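Local coordinates for hypothetical protein (Mus musculus, PDB 1VKB), which probably acts as a gamma-glutamylamine cyclotransferase, splitting gamma-glutamyl-lysine isopeptides left by transglutaminase cross-links into 5-oxoproline and free lysine, at residues R24-H29 with E143-E148; S51-I56 with L139-S144; R43-T48 with Q108-E113; H15-G20 with C124-T129. One frame throughout, in Å; residues are numbered along the deposited sequence.

Interaction 1. Residues R24-H29 with E143-E148; sequences RGQPNH and ESYDSE. With FMT (formic acid), chain D.
Both polar atoms of the Q26 amide are hydrogen-bonded to the 143-148 segment. OE1 accepts from the backbone N of S147 at 2.9 Å in a nearly straight bond (173°). NE2 donates to D146 OD1 at 3.1 Å; the oxygen lies almost in the amide plane, the two planes are 86° apart, and NE2 meets OD1 from above the carboxylate plane. E148 N meets OD1 from the opposite face and closes an Asx turn. A bend at chi2 (-61°) brings Q26 CD to 3.8 Å from S147 N and 3.9 Å from D146 OD1. An alanine here would probably leave S147 N without its acceptor and D146 OD1 with E148 N as its one partner from these segments. Van der Waals contact adds P27 CG on S147 CB at 3.6 Å, while Q26 OE1 lies obliquely by Y145 CE2 at 3.4 Å. S147 OG itself bonds to Y155 N. At the two ends of the 24-29 segment, H29 NE2 (2.7 Å) and R24 NE (2.8 Å) share O2 of a formate, probably from the crystallisation liquor. The contact joins the loop between strand 14-18 and helix 30-33 to the loop beyond strand 121-129, with R24 and H29 against Y80 of strand 76-82.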
loop_
_atom_site.group_PDB
_atom_site.type_symbol
_atom_site.label_atom_id
_atom_site.label_comp_id
_atom_site.label_asym_id
_atom_site.label_seq_id
_atom_site.Cartn_x
_atom_site.Cartn_y
_atom_site.Cartn_z
ATOM N N ARG A 24 -3.140 -0.993 9.434
ATOM C CA ARG A 24 -3.345 -1.319 10.850
ATOM C C ARG A 24 -2.852 -2.713 11.117
ATOM O O ARG A 24 -3.090 -3.632 10.345
ATOM C CB ARG A 24 -4.813 -1.228 11.239
ATOM C CG ARG A 24 -5.302 0.201 11.390
ATOM C CD ARG A 24 -6.738 0.298 11.804
ATOM N NE ARG A 24 -7.045 1.653 12.263
ATOM C CZ ARG A 24 -8.243 2.004 12.722
ATOM N NH1 ARG A 24 -9.227 1.121 12.742
ATOM N NH2 ARG A 24 -8.465 3.235 13.127
ATOM N N GLY A 25 -2.099 -2.858 12.189
ATOM C CA GLY A 25 -1.620 -4.157 12.572
ATOM C C GLY A 25 -0.448 -4.683 11.807
ATOM O O GLY A 25 -0.010 -5.828 12.056
ATOM N N GLN A 26 0.066 -3.895 10.872
ATOM C CA GLN A 26 1.217 -4.293 10.076
ATOM C C GLN A 26 2.482 -3.506 10.498
ATOM O O GLN A 26 2.392 -2.481 11.223
ATOM C CB GLN A 26 0.886 -4.184 8.587
ATOM C CG GLN A 26 -0.231 -5.172 8.164
ATOM C CD GLN A 26 0.146 -6.600 8.398
ATOM O OE1 GLN A 26 1.264 -6.959 8.121
ATOM N NE2 GLN A 26 -0.797 -7.433 8.848
ATOM N N PRO A 27 3.660 -4.005 10.137
ATOM C CA PRO A 27 4.883 -3.554 10.841
ATOM C C PRO A 27 5.248 -2.064 10.791
ATOM O O PRO A 27 5.946 -1.600 11.713
ATOM C CB PRO A 27 5.989 -4.444 10.240
ATOM C CG PRO A 27 5.250 -5.648 9.714
ATOM C CD PRO A 27 3.946 -5.128 9.227
ATOM N N ASN A 28 4.808 -1.329 9.761
ATOM C CA ASN A 28 5.155 0.099 9.627
ATOM C C ASN A 28 3.993 1.013 9.895
ATOM O O ASN A 28 4.060 2.208 9.628
ATOM C CB ASN A 28 5.779 0.427 8.260
ATOM C CG ASN A 28 7.192 -0.112 8.106
ATOM O OD1 ASN A 28 8.011 0.009 9.039
ATOM N ND2 ASN A 28 7.460 -0.804 6.967
ATOM N N HIS A 29 2.919 0.477 10.443
ATOM C CA HIS A 29 1.763 1.316 10.746
ATOM C C HIS A 29 2.114 2.524 11.636
ATOM O O HIS A 29 1.525 3.567 11.479
ATOM C CB HIS A 29 0.613 0.532 11.394
ATOM C CG HIS A 29 -0.669 1.310 11.463
ATOM N ND1 HIS A 29 -1.309 1.797 10.332
ATOM C CD2 HIS A 29 -1.395 1.738 12.522
ATOM C CE1 HIS A 29 -2.383 2.464 10.704
ATOM N NE2 HIS A 29 -2.463 2.440 12.023
ATOM N N GLU A 143 -4.047 -11.623 -2.598
ATOM C CA GLU A 143 -5.231 -10.759 -2.502
ATOM C C GLU A 143 -5.039 -9.743 -1.385
ATOM O O GLU A 143 -5.559 -8.614 -1.439
ATOM C CB GLU A 143 -6.472 -11.609 -2.252
ATOM C CG GLU A 143 -6.845 -12.438 -3.478
ATOM C CD GLU A 143 -7.965 -13.450 -3.215
ATOM O OE1 GLU A 143 -8.510 -13.474 -2.095
ATOM O OE2 GLU A 143 -8.266 -14.215 -4.152
ATOM N N SER A 144 -4.322 -10.149 -0.340
ATOM C CA SER A 144 -4.076 -9.282 0.799
ATOM C C SER A 144 -2.711 -9.579 1.391
ATOM O O SER A 144 -2.186 -10.698 1.237
ATOM C CB SER A 144 -5.168 -9.397 1.865
ATOM O OG SER A 144 -5.193 -10.633 2.504
ATOM N N TYR A 145 -2.187 -8.593 2.116
ATOM C CA TYR A 145 -0.885 -8.705 2.776
ATOM C C TYR A 145 -0.993 -8.813 4.302
ATOM O O TYR A 145 -1.650 -7.990 4.957
ATOM C CB TYR A 145 -0.038 -7.483 2.470
ATOM C CG TYR A 145 1.278 -7.470 3.224
ATOM C CD1 TYR A 145 2.300 -8.303 2.875
ATOM C CD2 TYR A 145 1.470 -6.605 4.321
ATOM C CE1 TYR A 145 3.549 -8.306 3.618
ATOM C CE2 TYR A 145 2.657 -6.574 5.008
ATOM C CZ TYR A 145 3.686 -7.430 4.677
ATOM O OH TYR A 145 4.855 -7.376 5.385
ATOM N N ASP A 146 -0.271 -9.782 4.849
ATOM C CA ASP A 146 -0.025 -9.900 6.277
ATOM C C ASP A 146 1.400 -10.354 6.462
ATOM O O ASP A 146 1.746 -11.480 6.061
ATOM C CB ASP A 146 -1.012 -10.936 6.890
ATOM C CG ASP A 146 -0.859 -11.119 8.378
ATOM O OD1 ASP A 146 -0.120 -10.401 9.110
ATOM O OD2 ASP A 146 -1.477 -12.044 8.908
ATOM N N SER A 147 2.219 -9.516 7.107
ATOM C CA SER A 147 3.592 -9.894 7.419
ATOM C C SER A 147 3.676 -11.251 8.131
ATOM O O SER A 147 4.614 -12.010 7.890
ATOM C CB SER A 147 4.243 -8.803 8.272
ATOM O OG SER A 147 5.580 -9.150 8.553
ATOM N N GLU A 148 2.692 -11.583 8.979
ATOM C CA GLU A 148 2.678 -12.863 9.723
ATOM C C GLU A 148 1.911 -14.010 9.021
ATOM O O GLU A 148 1.553 -15.030 9.649
ATOM C CB GLU A 148 2.092 -12.607 11.139
ATOM C CG GLU A 148 2.897 -11.629 11.962
ATOM C CD GLU A 148 4.282 -12.153 12.372
ATOM O OE1 GLU A 148 4.420 -13.349 12.545
ATOM O OE2 GLU A 148 5.231 -11.367 12.535
HETATM C C FMT D . -4.968 4.485 12.518
HETATM O O1 FMT D . -5.987 5.116 12.786
HETATM O O2 FMT D . -4.837 3.322 12.844
#

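Interaction 2. Residues S51-I56 with L139-S144; sequences SFPLVI and LPYHES
P53 lies over the Y141 ring in the tightly packed part of this contact: its CB stands 3.6 Å from the ring centroid, only 5° off the normal, a CH-pi contact over the middle of the face. V55 CG1 comes obliquely to the same ring, 3.7 Å from Y141 CD1. The one direct hydrogen bond joins the two backbones, H142 N to L54 O at 2.8 Å, in the carbonyl plane. L54 CD2 packs on H142 CB at 3.9 Å, the two side chains crossing at about a right angle. I56 CD1 sits over a face of the H142 imidazole, 4.1 Å from its centroid. Elsewhere water fills in for direct bonds. One molecule joins F52 O, L54 N and H142 O; a second accepts from I56 N and donates to P140 O. On the looser outer side L139 lays CB against V55 CG1 and CD1 3.7 Å from I56 O, next to exposed P140. Strand 54-57 pairs through P53 and V55 with strand 62-66; its other edge is covered by the irregular 139-144 segment, which runs across it, and H151 packs on both H142 and I56.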
loop_
_atom_site.group_PDB
_atom_site.type_symbol
_atom_site.label_atom_id
_atom_site.label_comp_id
_atom_site.label_asym_id
_atom_site.label_seq_id
_atom_site.Cartn_x
_atom_site.Cartn_y
_atom_site.Cartn_z
ATOM N N SER A 51 -7.597 -5.260 -11.078
ATOM C CA SER A 51 -6.715 -6.274 -10.449
ATOM C C SER A 51 -5.257 -5.889 -10.669
ATOM O O SER A 51 -4.898 -5.375 -11.741
ATOM C CB SER A 51 -7.019 -7.663 -10.963
ATOM O OG SER A 51 -6.838 -7.709 -12.335
ATOM N N PHE A 52 -4.406 -6.181 -9.690
ATOM C CA PHE A 52 -2.954 -5.983 -9.825
ATOM C C PHE A 52 -2.269 -7.146 -9.123
ATOM O O PHE A 52 -2.824 -7.636 -8.135
ATOM C CB PHE A 52 -2.514 -4.715 -9.089
ATOM C CG PHE A 52 -3.113 -3.468 -9.639
ATOM C CD1 PHE A 52 -2.507 -2.818 -10.688
ATOM C CD2 PHE A 52 -4.315 -2.980 -9.140
ATOM C CE1 PHE A 52 -3.063 -1.675 -11.236
ATOM C CE2 PHE A 52 -4.873 -1.832 -9.670
ATOM C CZ PHE A 52 -4.250 -1.171 -10.723
ATOM N N PRO A 53 -1.049 -7.536 -9.537
ATOM C CA PRO A 53 -0.253 -8.459 -8.733
ATOM C C PRO A 53 0.264 -7.826 -7.463
ATOM O O PRO A 53 0.833 -6.723 -7.503
ATOM C CB PRO A 53 0.924 -8.840 -9.668
ATOM C CG PRO A 53 0.508 -8.392 -11.010
ATOM C CD PRO A 53 -0.324 -7.152 -10.760
ATOM N N LEU A 54 0.119 -8.529 -6.337
ATOM C CA LEU A 54 0.708 -8.127 -5.068
ATOM C C LEU A 54 1.662 -9.201 -4.664
ATOM O O LEU A 54 1.239 -10.351 -4.448
ATOM C CB LEU A 54 -0.369 -7.954 -3.999
ATOM C CG LEU A 54 0.044 -7.742 -2.563
ATOM C CD1 LEU A 54 0.972 -6.491 -2.487
ATOM C CD2 LEU A 54 -1.140 -7.678 -1.588
ATOM N N VAL A 55 2.936 -8.850 -4.584
ATOM C CA VAL A 55 3.973 -9.823 -4.307
ATOM C C VAL A 55 4.762 -9.397 -3.067
ATOM O O VAL A 55 4.909 -8.228 -2.775
ATOM C CB VAL A 55 4.953 -10.017 -5.511
ATOM C CG1 VAL A 55 4.242 -10.570 -6.748
ATOM C CG2 VAL A 55 5.679 -8.726 -5.892
ATOM N N ILE A 56 5.292 -10.395 -2.375
ATOM C CA ILE A 56 6.174 -10.191 -1.240
ATOM C C ILE A 56 7.550 -10.576 -1.714
ATOM O O ILE A 56 7.822 -11.758 -2.030
ATOM C CB ILE A 56 5.717 -11.047 -0.052
ATOM C CG1 ILE A 56 4.320 -10.633 0.425
ATOM C CG2 ILE A 56 6.680 -10.856 1.089
ATOM C CD1 ILE A 56 3.725 -11.585 1.443
ATOM N N LEU A 139 6.400 -14.747 -8.612
ATOM C CA LEU A 139 6.099 -14.969 -7.193
ATOM C C LEU A 139 4.577 -15.060 -7.026
ATOM O O LEU A 139 3.820 -14.674 -7.928
ATOM C CB LEU A 139 6.638 -13.834 -6.340
ATOM C CG LEU A 139 8.147 -13.766 -6.237
ATOM C CD1 LEU A 139 8.533 -12.461 -5.565
ATOM C CD2 LEU A 139 8.679 -14.957 -5.448
ATOM N N PRO A 140 4.119 -15.577 -5.887
ATOM C CA PRO A 140 2.695 -15.712 -5.677
ATOM C C PRO A 140 1.999 -14.346 -5.692
ATOM O O PRO A 140 2.540 -13.408 -5.154
ATOM C CB PRO A 140 2.615 -16.332 -4.287
ATOM C CG PRO A 140 3.889 -17.091 -4.138
ATOM C CD PRO A 140 4.899 -16.164 -4.784
ATOM N N TYR A 141 0.806 -14.269 -6.271
ATOM C CA TYR A 141 0.019 -13.029 -6.288
ATOM C C TYR A 141 -1.058 -13.060 -5.246
ATOM O O TYR A 141 -1.948 -13.901 -5.295
ATOM C CB TYR A 141 -0.632 -12.781 -7.650
ATOM C CG TYR A 141 0.316 -12.600 -8.824
ATOM C CD1 TYR A 141 1.694 -12.419 -8.665
ATOM C CD2 TYR A 141 -0.179 -12.614 -10.118
ATOM C CE1 TYR A 141 2.523 -12.251 -9.781
ATOM C CE2 TYR A 141 0.651 -12.451 -11.227
ATOM C CZ TYR A 141 1.984 -12.254 -11.057
ATOM O OH TYR A 141 2.803 -12.136 -12.176
ATOM N N HIS A 142 -0.951 -12.128 -4.304
ATOM C CA HIS A 142 -1.760 -12.100 -3.097
ATOM C C HIS A 142 -2.974 -11.235 -3.261
ATOM O O HIS A 142 -2.939 -10.201 -3.923
ATOM C CB HIS A 142 -0.926 -11.529 -1.944
ATOM C CG HIS A 142 0.133 -12.466 -1.448
ATOM N ND1 HIS A 142 -0.112 -13.404 -0.480
ATOM C CD2 HIS A 142 1.402 -12.666 -1.854
ATOM C CE1 HIS A 142 0.982 -14.120 -0.279
ATOM N NE2 HIS A 142 1.911 -13.703 -1.115
ATOM N N GLU A 143 -4.047 -11.623 -2.598
ATOM C CA GLU A 143 -5.231 -10.759 -2.502
ATOM C C GLU A 143 -5.039 -9.743 -1.385
ATOM O O GLU A 143 -5.559 -8.614 -1.439
ATOM C CB GLU A 143 -6.472 -11.609 -2.252
ATOM C CG GLU A 143 -6.845 -12.438 -3.478
ATOM C CD GLU A 143 -7.965 -13.450 -3.215
ATOM O OE1 GLU A 143 -8.510 -13.474 -2.095
ATOM O OE2 GLU A 143 -8.266 -14.215 -4.152
ATOM N N SER A 144 -4.322 -10.149 -0.340
ATOM C CA SER A 144 -4.076 -9.282 0.799
ATOM C C SER A 144 -2.711 -9.579 1.391
ATOM O O SER A 144 -2.186 -10.698 1.237
ATOM C CB SER A 144 -5.168 -9.397 1.865
ATOM O OG SER A 144 -5.193 -10.633 2.504
HETATM O O HOH W 1 -2.491 -9.958 -6.632
HETATM O O HOH W 2 4.252 -12.958 -3.154
#

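Interaction 3. Residues R43-T48 with Q108-E113; sequences RGRGCT and QVLEWE
R45 O is gripped by two backbone donors, L110 N at 2.8 Å and E111 N at 3.1 Å, both from the same face of its plane: the classic beta bulge that shifts the antiparallel register by one. R43 O accepts from E113 N at 2.7 Å, and R45 N donates to E111 O. G44 and G46 suit this close pairing, since a CB on G44 would collide with E111 O, and one on G46 with Q108 O. R43 CB lies over the six-membered ring of W112, 3.8 Å from its centroid, while R43 NH2 pairs with E81. An alanine at W112 would probably leave R43 CB and I79 without the ring they pack on and open a gap there. On the other face R45 crosses E111 at about a right angle; R45 NE to E111 OE1, at 3.7 Å, is a long salt bridge. Strand 40-48 is thus flanked by strands 101-109 and 111-112 along this edge and by strand 76-82 along the other, with C47 disulfide-bonded to C74 beside it.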
loop_
_atom_site.group_PDB
_atom_site.type_symbol
_atom_site.label_atom_id
_atom_site.label_comp_id
_atom_site.label_asym_id
_atom_site.label_seq_id
_atom_site.Cartn_x
_atom_site.Cartn_y
_atom_site.Cartn_z
ATOM N N ARG A 43 -10.515 5.760 7.395
ATOM C CA ARG A 43 -11.868 5.890 6.870
ATOM C C ARG A 43 -12.600 4.573 6.598
ATOM O O ARG A 43 -13.842 4.505 6.681
ATOM C CB ARG A 43 -11.820 6.709 5.590
ATOM C CG ARG A 43 -11.439 8.159 5.828
ATOM C CD ARG A 43 -12.492 8.913 6.606
ATOM N NE ARG A 43 -12.074 10.291 6.779
ATOM C CZ ARG A 43 -11.884 10.886 7.927
ATOM N NH1 ARG A 43 -12.142 10.274 9.062
ATOM N NH2 ARG A 43 -11.457 12.136 7.934
ATOM N N GLY A 44 -11.867 3.522 6.277
ATOM C CA GLY A 44 -12.515 2.229 6.067
ATOM C C GLY A 44 -11.663 1.233 5.313
ATOM O O GLY A 44 -10.440 1.346 5.261
ATOM N N ARG A 45 -12.316 0.229 4.765
ATOM C CA ARG A 45 -11.649 -0.874 4.069
ATOM C C ARG A 45 -12.127 -0.889 2.645
ATOM O O ARG A 45 -13.301 -0.548 2.364
ATOM C CB ARG A 45 -12.015 -2.202 4.712
ATOM C CG ARG A 45 -11.464 -2.424 6.110
ATOM C CD ARG A 45 -11.826 -3.792 6.689
ATOM N NE ARG A 45 -13.285 -3.988 6.803
ATOM C CZ ARG A 45 -14.051 -4.753 6.001
ATOM N NH1 ARG A 45 -13.532 -5.429 4.977
ATOM N NH2 ARG A 45 -15.362 -4.838 6.226
ATOM N N GLY A 46 -11.253 -1.335 1.743
ATOM C CA GLY A 46 -11.577 -1.382 0.322
ATOM C C GLY A 46 -10.790 -2.428 -0.442
ATOM O O GLY A 46 -9.937 -3.125 0.137
ATOM N N CYS A 47 -11.135 -2.601 -1.715
ATOM C CA CYS A 47 -10.340 -3.435 -2.646
ATOM C C CYS A 47 -10.196 -2.668 -3.933
ATOM O O CYS A 47 -11.101 -1.921 -4.326
ATOM C CB CYS A 47 -11.197 -4.704 -2.987
ATOM S SG CYS A 47 -10.291 -6.188 -3.469
ATOM N N THR A 48 -9.081 -2.840 -4.613
ATOM C CA THR A 48 -8.896 -2.135 -5.867
ATOM C C THR A 48 -9.960 -2.591 -6.833
ATOM O O THR A 48 -10.365 -3.761 -6.820
ATOM C CB THR A 48 -7.486 -2.367 -6.427
ATOM O OG1 THR A 48 -7.187 -3.776 -6.564
ATOM C CG2 THR A 48 -6.493 -1.816 -5.464
ATOM N N GLN A 108 -12.948 0.174 -4.531
ATOM C CA GLN A 108 -14.272 -0.215 -4.106
ATOM C C GLN A 108 -14.317 -0.182 -2.551
ATOM O O GLN A 108 -13.451 -0.774 -1.852
ATOM C CB GLN A 108 -14.589 -1.609 -4.638
ATOM C CG GLN A 108 -15.954 -2.127 -4.180
ATOM C CD GLN A 108 -16.190 -3.589 -4.518
ATOM O OE1 GLN A 108 -15.255 -4.345 -4.813
ATOM N NE2 GLN A 108 -17.453 -3.992 -4.466
ATOM N N VAL A 109 -15.325 0.498 -2.015
ATOM C CA VAL A 109 -15.487 0.631 -0.571
ATOM C C VAL A 109 -16.174 -0.627 -0.033
ATOM O O VAL A 109 -17.274 -0.986 -0.477
ATOM C CB VAL A 109 -16.300 1.867 -0.245
ATOM C CG1 VAL A 109 -16.612 1.942 1.259
ATOM C CG2 VAL A 109 -15.557 3.114 -0.742
ATOM N N LEU A 110 -15.524 -1.310 0.887
ATOM C CA LEU A 110 -16.111 -2.494 1.533
ATOM C C LEU A 110 -16.709 -2.155 2.901
ATOM O O LEU A 110 -17.691 -2.721 3.306
ATOM C CB LEU A 110 -15.052 -3.557 1.686
ATOM C CG LEU A 110 -14.422 -4.016 0.374
ATOM C CD1 LEU A 110 -13.358 -5.048 0.690
ATOM C CD2 LEU A 110 -15.460 -4.551 -0.594
ATOM N N GLU A 111 -16.129 -1.191 3.593
ATOM C CA GLU A 111 -16.635 -0.711 4.876
ATOM C C GLU A 111 -16.208 0.731 5.003
ATOM O O GLU A 111 -15.113 1.097 4.576
ATOM C CB GLU A 111 -16.086 -1.582 6.022
ATOM C CG GLU A 111 -16.284 -1.023 7.436
ATOM C CD GLU A 111 -15.102 -0.183 7.990
ATOM O OE1 GLU A 111 -13.928 -0.497 7.733
ATOM O OE2 GLU A 111 -15.350 0.788 8.746
ATOM N N TRP A 112 -17.085 1.575 5.527
ATOM C CA TRP A 112 -16.762 2.978 5.725
ATOM C C TRP A 112 -17.139 3.412 7.119
ATOM O O TRP A 112 -18.256 3.153 7.553
ATOM C CB TRP A 112 -17.511 3.841 4.715
ATOM C CG TRP A 112 -17.035 5.274 4.658
ATOM C CD1 TRP A 112 -17.612 6.368 5.258
ATOM C CD2 TRP A 112 -15.896 5.776 3.942
ATOM N NE1 TRP A 112 -16.897 7.498 4.953
ATOM C CE2 TRP A 112 -15.845 7.161 4.143
ATOM C CE3 TRP A 112 -14.916 5.184 3.126
ATOM C CZ2 TRP A 112 -14.851 7.960 3.580
ATOM C CZ3 TRP A 112 -13.947 5.993 2.554
ATOM C CH2 TRP A 112 -13.929 7.359 2.778
ATOM N N GLU A 113 -16.229 4.102 7.808
ATOM C CA GLU A 113 -16.538 4.723 9.093
ATOM C C GLU A 113 -16.895 6.187 8.873
ATOM O O GLU A 113 -16.067 6.940 8.323
ATOM C CB GLU A 113 -15.330 4.636 10.032
ATOM C CG GLU A 113 -14.985 3.223 10.444
ATOM C CD GLU A 113 -14.023 3.154 11.605
ATOM O OE1 GLU A 113 -13.517 4.205 12.070
ATOM O OE2 GLU A 113 -13.761 2.026 12.047
HETATM O O HOH W 3 -13.907 8.149 9.718
HETATM O O HOH W 4 -12.999 -4.722 -6.573
#

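Interaction 4. Residues H15-G20 with C124-T129; sequences HIFVYG and CFVYTT. With FMT (formic acid), chain C.
H15 O accepts from F125 N at 2.9 Å and F125 O from F17 N at 2.8 Å, a single bridge of I16 with F125 between strands whose axes lie 37° apart. Water 5 then links them, donating to F17 O and accepting from Y127 N. Farther on, Y19 OH donates to Y127 O at 2.7 Å, nearly along the C=O axis, and L65 N supplies a hydrogen to the same hydroxyl. With CG of Y19 between backbone N and carbonyl carbon (chi1 57°), the ring has O1 of a second formate, again probably from the crystallisation liquor, over one face and Y127 O at its edge. O1 accepts from Y19 N at 2.9 Å and from water 5. G20 N to formate O2 is weak, and L22 N also binds the formate. F17 CB packs on C124 CB and V126 CG2. A CB on G20 would collide with formate O2. This formate-binding turn at the end of strand 14-18 is the Tyr-Gly-Thr-Leu loop of the gamma-glutamyl cyclotransferase-like fold, consistent with the gamma-glutamyl pocket inferred from relatives.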
loop_
_atom_site.group_PDB
_atom_site.type_symbol
_atom_site.label_atom_id
_atom_site.label_comp_id
_atom_site.label_asym_id
_atom_site.label_seq_id
_atom_site.Cartn_x
_atom_site.Cartn_y
_atom_site.Cartn_z
ATOM N N HIS A 15 -7.190 11.247 -0.181
ATOM C CA HIS A 15 -7.405 9.854 0.132
ATOM C C HIS A 15 -6.261 8.999 -0.377
ATOM O O HIS A 15 -5.814 9.188 -1.504
ATOM C CB HIS A 15 -8.715 9.348 -0.464
ATOM C CG HIS A 15 -9.936 9.816 0.288
ATOM N ND1 HIS A 15 -11.017 10.407 -0.329
ATOM C CD2 HIS A 15 -10.223 9.804 1.609
ATOM C CE1 HIS A 15 -11.928 10.727 0.581
ATOM N NE2 HIS A 15 -11.465 10.378 1.769
ATOM N N ILE A 16 -5.793 8.095 0.480
ATOM C CA ILE A 16 -4.836 7.077 0.115
ATOM C C ILE A 16 -5.364 5.716 0.478
ATOM O O ILE A 16 -6.225 5.579 1.365
ATOM C CB ILE A 16 -3.444 7.307 0.768
ATOM C CG1 ILE A 16 -3.440 7.055 2.304
ATOM C CG2 ILE A 16 -2.874 8.724 0.450
ATOM C CD1 ILE A 16 -2.039 7.037 2.817
ATOM N N PHE A 17 -4.832 4.708 -0.199
ATOM C CA PHE A 17 -5.181 3.322 0.043
ATOM C C PHE A 17 -3.870 2.573 0.252
ATOM O O PHE A 17 -3.007 2.594 -0.599
ATOM C CB PHE A 17 -5.922 2.791 -1.154
ATOM C CG PHE A 17 -6.205 1.314 -1.133
ATOM C CD1 PHE A 17 -7.300 0.804 -0.459
ATOM C CD2 PHE A 17 -5.425 0.456 -1.873
ATOM C CE1 PHE A 17 -7.576 -0.569 -0.513
ATOM C CE2 PHE A 17 -5.712 -0.897 -1.914
ATOM C CZ PHE A 17 -6.779 -1.386 -1.261
ATOM N N VAL A 18 -3.750 1.976 1.424
ATOM C CA VAL A 18 -2.582 1.209 1.840
ATOM C C VAL A 18 -2.932 -0.272 1.935
ATOM O O VAL A 18 -3.992 -0.671 2.443
ATOM C CB VAL A 18 -1.937 1.758 3.126
ATOM C CG1 VAL A 18 -1.456 3.190 2.870
ATOM C CG2 VAL A 18 -2.822 1.674 4.323
ATOM N N TYR A 19 -2.038 -1.075 1.390
ATOM C CA TYR A 19 -2.252 -2.522 1.259
ATOM C C TYR A 19 -1.172 -3.318 1.972
ATOM O O TYR A 19 -1.319 -4.517 2.118
ATOM C CB TYR A 19 -2.271 -2.928 -0.222
ATOM C CG TYR A 19 -1.011 -2.535 -0.941
ATOM C CD1 TYR A 19 0.119 -3.345 -0.906
ATOM C CD2 TYR A 19 -0.955 -1.343 -1.660
ATOM C CE1 TYR A 19 1.275 -2.949 -1.526
ATOM C CE2 TYR A 19 0.186 -0.938 -2.252
ATOM C CZ TYR A 19 1.317 -1.763 -2.192
ATOM O OH TYR A 19 2.487 -1.398 -2.822
ATOM N N GLY A 20 -0.068 -2.665 2.353
ATOM C CA GLY A 20 1.078 -3.373 2.840
ATOM C C GLY A 20 1.401 -3.116 4.284
ATOM O O GLY A 20 0.569 -3.261 5.206
ATOM N N CYS A 124 -8.159 6.947 -4.753
ATOM C CA CYS A 124 -7.151 7.010 -3.719
ATOM C C CYS A 124 -5.776 6.947 -4.368
ATOM O O CYS A 124 -5.604 6.243 -5.351
ATOM C CB CYS A 124 -7.229 5.776 -2.836
ATOM S SG CYS A 124 -8.758 5.582 -1.900
ATOM N N PHE A 125 -4.823 7.655 -3.808
ATOM C CA PHE A 125 -3.448 7.422 -4.133
ATOM C C PHE A 125 -3.013 6.040 -3.552
ATOM O O PHE A 125 -3.311 5.677 -2.398
ATOM C CB PHE A 125 -2.532 8.494 -3.567
ATOM C CG PHE A 125 -2.657 9.836 -4.246
ATOM C CD1 PHE A 125 -2.544 9.973 -5.621
ATOM C CD2 PHE A 125 -2.908 10.980 -3.482
ATOM C CE1 PHE A 125 -2.710 11.233 -6.225
ATOM C CE2 PHE A 125 -3.045 12.222 -4.113
ATOM C CZ PHE A 125 -2.949 12.329 -5.460
ATOM N N VAL A 126 -2.212 5.340 -4.336
ATOM C CA VAL A 126 -1.678 4.025 -3.942
ATOM C C VAL A 126 -0.219 3.993 -4.368
ATOM O O VAL A 126 0.114 4.550 -5.429
ATOM C CB VAL A 126 -2.430 2.883 -4.679
ATOM C CG1 VAL A 126 -1.922 1.515 -4.197
ATOM C CG2 VAL A 126 -3.925 2.974 -4.428
ATOM N N TYR A 127 0.644 3.417 -3.535
ATOM C CA TYR A 127 2.065 3.235 -3.889
ATOM C C TYR A 127 2.200 1.947 -4.729
ATOM O O TYR A 127 2.087 0.853 -4.195
ATOM C CB TYR A 127 2.938 3.234 -2.619
ATOM C CG TYR A 127 2.916 4.612 -1.999
ATOM C CD1 TYR A 127 3.641 5.660 -2.589
ATOM C CD2 TYR A 127 2.128 4.900 -0.883
ATOM C CE1 TYR A 127 3.590 6.943 -2.073
ATOM C CE2 TYR A 127 2.029 6.230 -0.378
ATOM C CZ TYR A 127 2.784 7.212 -0.960
ATOM O OH TYR A 127 2.725 8.492 -0.480
ATOM N N THR A 128 2.314 2.104 -6.059
ATOM C CA THR A 128 2.501 0.966 -6.990
ATOM C C THR A 128 3.951 0.947 -7.429
ATOM O O THR A 128 4.693 1.852 -7.121
ATOM C CB THR A 128 1.579 1.088 -8.193
ATOM O OG1 THR A 128 1.875 2.302 -8.902
ATOM C CG2 THR A 128 0.161 1.240 -7.741
ATOM N N THR A 129 4.372 -0.082 -8.149
ATOM C CA THR A 129 5.696 -0.048 -8.726
ATOM C C THR A 129 5.781 -0.641 -10.117
ATOM O O THR A 129 5.186 -1.685 -10.389
ATOM C CB THR A 129 6.736 -0.635 -7.814
ATOM O OG1 THR A 129 8.004 -0.488 -8.455
ATOM C CG2 THR A 129 6.569 -2.122 -7.624
HETATM C C FMT C . 1.505 0.217 1.495
HETATM O O1 FMT C . 0.413 0.379 0.908
HETATM O O2 FMT C . 1.725 -0.276 2.631
HETATM O O HOH W 5 -0.241 2.317 -1.005
#

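Interaction 4, its centre about 4 Å from that of the chain, touches all three others. Y19 meets interaction 2 through its CD1, 3.6 Å from L54 CD1, and interaction 1 through its O, 3.2 Å from Y145 CB. Y145 also bridges interactions 1 and 2, its CD1 lying 3.9 Å from I56 CD1, and the two share E143 and S144. The 143-148 segment therefore passes close to the loop of interaction 4 that holds a formate, the likely gamma-glutamyl pocket, whose G20 C is 3.5 Å from Y145 CD2. Interaction 3 reaches interaction 4 through F17, G46 O lying 3.5 Å from F17 CE1. Interactions 1 and 3 do not touch, their centres about 16 Å apart.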